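Local atomic coordinates of nonsense-mediated mRNA decay protein 2 (Saccharomyces cerevisiae, PDB entry 4LUN), a protein that takes part in the nonsense-mediated decay of mRNAs carrying premature stop codons and interacts through its C-terminus with the helicase Upf1. Residues A[195-205]-A[288-299]. Sequence-based numbering, arbitrary orientation.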
ATOM      1  N   PHE A 195      16.446  -0.934  -0.487  1.00 14.38           N
ATOM      2  CA  PHE A 195      16.245   0.445  -0.919  1.00 15.15           C
ATOM      3  C   PHE A 195      17.220   0.875  -1.991  1.00 15.80           C
ATOM      4  O   PHE A 195      16.850   1.602  -2.910  1.00 15.59           O
ATOM      5  CB  PHE A 195      16.354   1.410   0.259  1.00 16.42           C
ATOM      6  CG  PHE A 195      16.555   2.844  -0.154  1.00 15.50           C
ATOM      7  CD1 PHE A 195      15.470   3.626  -0.525  1.00 16.51           C
ATOM      8  CD2 PHE A 195      17.819   3.422  -0.134  1.00 16.93           C
ATOM      9  CE1 PHE A 195      15.648   4.946  -0.912  1.00 16.86           C
ATOM     10  CE2 PHE A 195      18.008   4.757  -0.518  1.00 17.12           C
ATOM     11  CZ  PHE A 195      16.921   5.515  -0.906  1.00 15.62           C
ATOM     12  N   LYS A 196      18.465   0.423  -1.883  1.00 16.99           N
ATOM     13  CA  LYS A 196      19.499   0.910  -2.793  1.00 19.78           C
ATOM     14  C   LYS A 196      19.278   0.538  -4.260  1.00 16.97           C
ATOM     15  O   LYS A 196      19.873   1.171  -5.145  1.00 17.23           O
ATOM     16  CB  LYS A 196      20.908   0.537  -2.296  1.00 23.57           C
ATOM     17  CG  LYS A 196      21.315   1.330  -1.055  1.00 26.22           C
ATOM     18  CD  LYS A 196      22.819   1.297  -0.814  1.00 32.40           C
ATOM     19  CE  LYS A 196      23.330  -0.114  -0.572  1.00 43.46           C
ATOM     20  NZ  LYS A 196      24.810  -0.113  -0.336  1.00 45.59           N
ATOM     21  N   LEU A 197      18.405  -0.450  -4.515  1.00 15.71           N
ATOM     22  CA  LEU A 197      18.064  -0.860  -5.887  1.00 14.11           C
ATOM     23  C   LEU A 197      17.043   0.060  -6.548  1.00 17.79           C
ATOM     24  O   LEU A 197      16.924   0.063  -7.771  1.00 16.90           O
ATOM     25  CB  LEU A 197      17.629  -2.337  -5.977  1.00 18.04           C
ATOM     26  CG  LEU A 197      18.741  -3.336  -5.647  1.00 24.09           C
ATOM     27  CD1 LEU A 197      18.232  -4.758  -5.828  1.00 28.63           C
ATOM     28  CD2 LEU A 197      19.981  -3.085  -6.512  1.00 29.34           C
ATOM     29  N   GLY A 198      16.329   0.855  -5.754  1.00 14.41           N
ATOM     30  CA  GLY A 198      15.444   1.878  -6.302  1.00 17.41           C
ATOM     31  C   GLY A 198      14.009   1.462  -6.586  1.00 18.00           C
ATOM     32  O   GLY A 198      13.187   2.295  -6.968  1.00 16.82           O
ATOM     33  N   PHE A 199      13.689   0.184  -6.420  1.00 14.36           N
ATOM     34  CA  PHE A 199      12.313  -0.249  -6.662  1.00 15.33           C
ATOM     35  C   PHE A 199      11.312   0.321  -5.642  1.00 17.36           C
ATOM     36  O   PHE A 199      10.140   0.580  -5.975  1.00 17.61           O
ATOM     37  CB  PHE A 199      12.217  -1.785  -6.703  1.00 14.01           C
ATOM     38  CG  PHE A 199      13.023  -2.421  -7.806  1.00 20.03           C
ATOM     39  CD1 PHE A 199      12.603  -2.337  -9.120  1.00 21.55           C
ATOM     40  CD2 PHE A 199      14.188  -3.118  -7.524  1.00 19.75           C
ATOM     41  CE1 PHE A 199      13.336  -2.928 -10.140  1.00 23.75           C
ATOM     42  CE2 PHE A 199      14.933  -3.714  -8.551  1.00 21.32           C
ATOM     43  CZ  PHE A 199      14.501  -3.608  -9.853  1.00 21.72           C
ATOM     44  N   THR A 200      11.734   0.515  -4.394  1.00 15.12           N
ATOM     45  CA  THR A 200      10.760   1.003  -3.413  1.00 14.82           C
ATOM     46  C   THR A 200      10.451   2.479  -3.586  1.00 16.53           C
ATOM     47  O   THR A 200       9.463   2.963  -3.032  1.00 16.04           O
ATOM     48  CB  THR A 200      11.167   0.751  -1.949  1.00 15.85           C
ATOM     49  OG1 THR A 200      12.263   1.595  -1.605  1.00 17.40           O
ATOM     50  CG2 THR A 200      11.537  -0.712  -1.740  1.00 15.79           C
ATOM     51  N   THR A 201      11.274   3.204  -4.339  1.00 15.63           N
ATOM     52  CA  THR A 201      10.980   4.621  -4.570  1.00 12.43           C
ATOM     53  C   THR A 201       9.650   4.746  -5.314  1.00 14.25           C
ATOM     54  O   THR A 201       8.945   5.746  -5.162  1.00 15.68           O
ATOM     55  CB  THR A 201      12.094   5.373  -5.342  1.00 16.30           C
ATOM     56  OG1 THR A 201      12.270   4.780  -6.628  1.00 15.82           O
ATOM     57  CG2 THR A 201      13.421   5.379  -4.586  1.00 18.06           C
ATOM     58  N   THR A 202       9.300   3.744  -6.114  1.00 13.57           N
ATOM     59  CA  THR A 202       8.018   3.779  -6.817  1.00 15.27           C
ATOM     60  C   THR A 202       6.803   3.524  -5.917  1.00 17.32           C
ATOM     61  O   THR A 202       5.676   3.888  -6.265  1.00 17.57           O
ATOM     62  CB  THR A 202       7.990   2.847  -8.050  1.00 19.64           C
ATOM     63  OG1 THR A 202       7.857   1.479  -7.629  1.00 21.68           O
ATOM     64  CG2 THR A 202       9.262   3.023  -8.868  1.00 23.62           C
ATOM     65  N   ILE A 203       7.007   2.901  -4.758  1.00 16.32           N
ATOM     66  CA  ILE A 203       5.922   2.785  -3.780  1.00 14.78           C
ATOM     67  C   ILE A 203       5.635   4.191  -3.242  1.00 14.24           C
ATOM     68  O   ILE A 203       4.479   4.604  -3.075  1.00 15.88           O
ATOM     69  CB  ILE A 203       6.324   1.872  -2.600  1.00 15.10           C
ATOM     70  CG1 ILE A 203       6.609   0.452  -3.062  1.00 15.98           C
ATOM     71  CG2 ILE A 203       5.225   1.836  -1.545  1.00 16.24           C
ATOM     72  CD1 ILE A 203       7.258  -0.394  -1.956  1.00 16.04           C
ATOM     73  N   ALA A 204       6.705   4.934  -2.983  1.00 13.49           N
ATOM     74  CA  ALA A 204       6.568   6.265  -2.402  1.00 16.12           C
ATOM     75  C   ALA A 204       5.843   7.190  -3.368  1.00 17.26           C
ATOM     76  O   ALA A 204       4.940   7.921  -2.961  1.00 15.51           O
ATOM     77  CB  ALA A 204       7.923   6.829  -2.073  1.00 15.37           C
ATOM     78  N   THR A 205       6.239   7.161  -4.640  1.00 15.12           N
ATOM     79  CA  THR A 205       5.616   8.052  -5.621  1.00 15.62           C
ATOM     80  C   THR A 205       4.173   7.658  -5.913  1.00 17.63           C
ATOM     81  O   THR A 205       3.304   8.514  -6.072  1.00 19.14           O
ATOM     82  CB  THR A 205       6.428   8.155  -6.934  1.00 17.00           C
ATOM     83  OG1 THR A 205       6.592   6.854  -7.509  1.00 16.89           O
ATOM     84  CG2 THR A 205       7.786   8.704  -6.638  1.00 17.58           C
ATOM     85  N   ILE A 288      19.458   1.481 -12.519  1.00 16.72           N
ATOM     86  CA  ILE A 288      19.275   1.895 -11.130  1.00 16.94           C
ATOM     87  C   ILE A 288      19.250   3.412 -11.077  1.00 16.70           C
ATOM     88  O   ILE A 288      18.425   4.004 -10.381  1.00 15.72           O
ATOM     89  CB  ILE A 288      20.415   1.395 -10.237  1.00 17.10           C
ATOM     90  CG1 ILE A 288      20.612  -0.113 -10.428  1.00 23.11           C
ATOM     91  CG2 ILE A 288      20.127   1.716  -8.792  1.00 18.30           C
ATOM     92  CD1 ILE A 288      21.818  -0.664  -9.687  1.00 22.41           C
ATOM     93  N   PHE A 289      20.177   4.047 -11.793  1.00 13.98           N
ATOM     94  CA  PHE A 289      20.196   5.509 -11.845  1.00 14.46           C
ATOM     95  C   PHE A 289      18.873   6.035 -12.376  1.00 17.59           C
ATOM     96  O   PHE A 289      18.315   6.987 -11.832  1.00 17.09           O
ATOM     97  CB  PHE A 289      21.327   6.007 -12.745  1.00 14.32           C
ATOM     98  CG  PHE A 289      21.236   7.482 -13.072  1.00 15.76           C
ATOM     99  CD1 PHE A 289      21.434   8.436 -12.093  1.00 20.06           C
ATOM    100  CD2 PHE A 289      20.958   7.909 -14.362  1.00 18.97           C
ATOM    101  CE1 PHE A 289      21.348   9.786 -12.386  1.00 18.50           C
ATOM    102  CE2 PHE A 289      20.873   9.272 -14.651  1.00 17.11           C
ATOM    103  CZ  PHE A 289      21.080  10.198 -13.663  1.00 15.90           C
ATOM    104  N   ILE A 290      18.376   5.422 -13.450  1.00 15.55           N
ATOM    105  CA  ILE A 290      17.129   5.901 -14.043  1.00 17.09           C
ATOM    106  C   ILE A 290      15.955   5.770 -13.060  1.00 18.76           C
ATOM    107  O   ILE A 290      15.099   6.648 -13.001  1.00 17.30           O
ATOM    108  CB  ILE A 290      16.811   5.204 -15.403  1.00 16.96           C
ATOM    109  CG1 ILE A 290      17.855   5.581 -16.461  1.00 26.59           C
ATOM    110  CG2 ILE A 290      15.396   5.544 -15.875  1.00 19.09           C
ATOM    111  CD1 ILE A 290      18.080   7.070 -16.613  1.00 25.13           C
ATOM    112  N   ARG A 291      15.911   4.687 -12.284  1.00 16.58           N
ATOM    113  CA  ARG A 291      14.861   4.556 -11.276  1.00 15.79           C
ATOM    114  C   ARG A 291      14.928   5.684 -10.244  1.00 17.28           C
ATOM    115  O   ARG A 291      13.915   6.298  -9.901  1.00 16.72           O
ATOM    116  CB  ARG A 291      14.941   3.192 -10.574  1.00 18.51           C
ATOM    117  CG  ARG A 291      14.326   2.057 -11.390  1.00 23.56           C
ATOM    118  CD  ARG A 291      14.100   0.811 -10.537  1.00 21.94           C
ATOM    119  NE  ARG A 291      15.358   0.198 -10.119  1.00 22.06           N
ATOM    120  CZ  ARG A 291      16.061  -0.653 -10.862  1.00 22.80           C
ATOM    121  NH1 ARG A 291      15.634  -0.998 -12.070  1.00 26.15           N
ATOM    122  NH2 ARG A 291      17.185  -1.167 -10.389  1.00 20.15           N
ATOM    123  N   PHE A 292      16.130   5.975  -9.764  1.00 13.90           N
ATOM    124  CA  PHE A 292      16.284   7.039  -8.778  1.00 13.67           C
ATOM    125  C   PHE A 292      16.003   8.427  -9.338  1.00 15.55           C
ATOM    126  O   PHE A 292      15.399   9.250  -8.659  1.00 17.31           O
ATOM    127  CB  PHE A 292      17.663   6.972  -8.115  1.00 15.63           C
ATOM    128  CG  PHE A 292      17.705   6.010  -6.974  1.00 13.32           C
ATOM    129  CD1 PHE A 292      17.229   6.402  -5.728  1.00 14.72           C
ATOM    130  CD2 PHE A 292      18.153   4.710  -7.151  1.00 18.16           C
ATOM    131  CE1 PHE A 292      17.223   5.508  -4.660  1.00 14.77           C
ATOM    132  CE2 PHE A 292      18.150   3.810  -6.088  1.00 15.57           C
ATOM    133  CZ  PHE A 292      17.689   4.217  -4.839  1.00 15.06           C
ATOM    134  N   LYS A 293      16.435   8.677 -10.567  1.00 15.96           N
ATOM    135  CA  LYS A 293      16.227   9.988 -11.175  1.00 16.61           C
ATOM    136  C   LYS A 293      14.739  10.243 -11.415  1.00 14.64           C
ATOM    137  O   LYS A 293      14.227  11.320 -11.102  1.00 17.72           O
ATOM    138  CB  LYS A 293      16.999  10.111 -12.499  1.00 16.68           C
ATOM    139  CG  LYS A 293      16.744  11.450 -13.201  1.00 15.37           C
ATOM    140  CD  LYS A 293      17.697  11.664 -14.364  1.00 16.93           C
ATOM    141  CE  LYS A 293      17.362  12.960 -15.105  1.00 18.39           C
ATOM    142  NZ  LYS A 293      18.333  13.185 -16.210  1.00 17.92           N
ATOM    143  N   THR A 294      14.055   9.254 -11.976  1.00 17.65           N
ATOM    144  CA  THR A 294      12.624   9.373 -12.256  1.00 16.87           C
ATOM    145  C   THR A 294      11.867   9.665 -10.971  1.00 19.85           C
ATOM    146  O   THR A 294      10.997  10.539 -10.924  1.00 17.93           O
ATOM    147  CB  THR A 294      12.080   8.083 -12.868  1.00 18.39           C
ATOM    148  OG1 THR A 294      12.767   7.824 -14.095  1.00 25.95           O
ATOM    149  CG2 THR A 294      10.593   8.210 -13.148  1.00 26.83           C
ATOM    150  N   SER A 295      12.210   8.936  -9.916  1.00 19.14           N
ATOM    151  CA  SER A 295      11.544   9.133  -8.633  1.00 16.73           C
ATOM    152  C   SER A 295      11.924  10.449  -7.960  1.00 18.07           C
ATOM    153  O   SER A 295      11.071  11.119  -7.378  1.00 18.42           O
ATOM    154  CB  SER A 295      11.838   7.962  -7.706  1.00 15.49           C
ATOM    155  OG  SER A 295      11.205   6.797  -8.193  1.00 17.95           O
ATOM    156  N   ALA A 296      13.203  10.815  -8.025  1.00 17.36           N
ATOM    157  CA  ALA A 296      13.660  12.115  -7.535  1.00 17.98           C
ATOM    158  C   ALA A 296      12.853  13.256  -8.160  1.00 16.76           C
ATOM    159  O   ALA A 296      12.434  14.184  -7.467  1.00 20.46           O
ATOM    160  CB  ALA A 296      15.136  12.295  -7.825  1.00 16.87           C
ATOM    161  N   ILE A 297      12.620  13.171  -9.463  1.00 20.17           N
ATOM    162  CA  ILE A 297      11.931  14.243 -10.174  1.00 21.55           C
ATOM    163  C   ILE A 297      10.476  14.334  -9.723  1.00 18.56           C
ATOM    164  O   ILE A 297       9.964  15.420  -9.444  1.00 23.60           O
ATOM    165  CB  ILE A 297      12.043  14.058 -11.702  1.00 22.90           C
ATOM    166  CG1 ILE A 297      13.469  14.419 -12.153  1.00 21.65           C
ATOM    167  CG2 ILE A 297      11.003  14.910 -12.428  1.00 25.07           C
ATOM    168  CD1 ILE A 297      13.754  14.084 -13.578  1.00 26.76           C
ATOM    169  N   THR A 298       9.831  13.181  -9.615  1.00 19.40           N
ATOM    170  CA  THR A 298       8.437  13.117  -9.196  1.00 18.22           C
ATOM    171  C   THR A 298       8.269  13.612  -7.763  1.00 18.28           C
ATOM    172  O   THR A 298       7.349  14.389  -7.455  1.00 19.75           O
ATOM    173  CB  THR A 298       7.913  11.683  -9.321  1.00 21.40           C
ATOM    174  OG1 THR A 298       7.926  11.291 -10.704  1.00 23.99           O
ATOM    175  CG2 THR A 298       6.487  11.572  -8.775  1.00 24.60           C
ATOM    176  N   LEU A 299       9.153  13.160  -6.875  1.00 16.13           N
ATOM    177  CA  LEU A 299       9.064  13.573  -5.471  1.00 18.83           C
ATOM    178  C   LEU A 299       9.303  15.068  -5.355  1.00 23.24           C
ATOM    179  O   LEU A 299       8.612  15.768  -4.602  1.00 20.99           O
ATOM    180  CB  LEU A 299      10.058  12.794  -4.605  1.00 21.47           C
ATOM    181  CG  LEU A 299       9.708  11.317  -4.424  1.00 26.23           C
ATOM    182  CD1 LEU A 299      10.915  10.506  -3.951  1.00 23.57           C
ATOM    183  CD2 LEU A 299       8.543  11.158  -3.462  1.00 21.24           C
TER
HETATM  184  O   HOH W   1       8.713   6.874  -9.383  1.00 24.93           O
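Arg291 sets its CG beside the backbone N (chi1 -80°) and bends at chi3, which folds the guanidinium back over the ring of Phe199 and turns its NE side to the backbone at Leu197. Both NE and NH2 donate to the one carbonyl oxygen, Leu197 O, NE at 2.8 Å, and the acceptor lies close to the guanidinium plane. The same group rests flat on Phe199, Arg291 CZ 3.9 Å from the centroid of the Phe199 ring and the planes 17° apart, a cation-pi stack, and the two bonds to Leu197 O hold the guanidinium from turning. A leucine here, with no N-H to offer, would probably leave Leu197 O short of its two donors and Phe199 without the charged group stacked on its face, so that the turn at 197-199 is less firmly tied to the helix. The adjoining Gly198 lets the backbone come close, with its CA 3.3 Å from Phe292 CE2; its positive phi suits a glycine, and there is no room for a CB beside the ring. Phe292 also turns an edge to the face of Phe195 in a T-shaped pair (centroids 5.5 Å apart), while the methyl CG2 of Thr201 lies 3.8 Å from Phe292 CE1. Further along, Ser295 OG and Thr201 OG1 sit 2.8 Å apart, and the Thr201 hydroxyl donates to Gly198 O. A water joins Ser295 OG to Thr205 OG1, and beyond it the methyl of Thr205 packs on Thr298 CG2 and Leu299 CG. In this part of the N-terminal MIF4G domain of Upf2, a HEAT-repeat-like helical array, the segments 201-205 and 288-299 run nearly parallel, 20° apart with axes 9.7 Å from each other. Helix 231-271 flanks the contact, its Phe242 meeting Phe195 and its Arg249 and Leu253 touching Phe292, whereas Phe199 and Thr202 pack against helix 130-152.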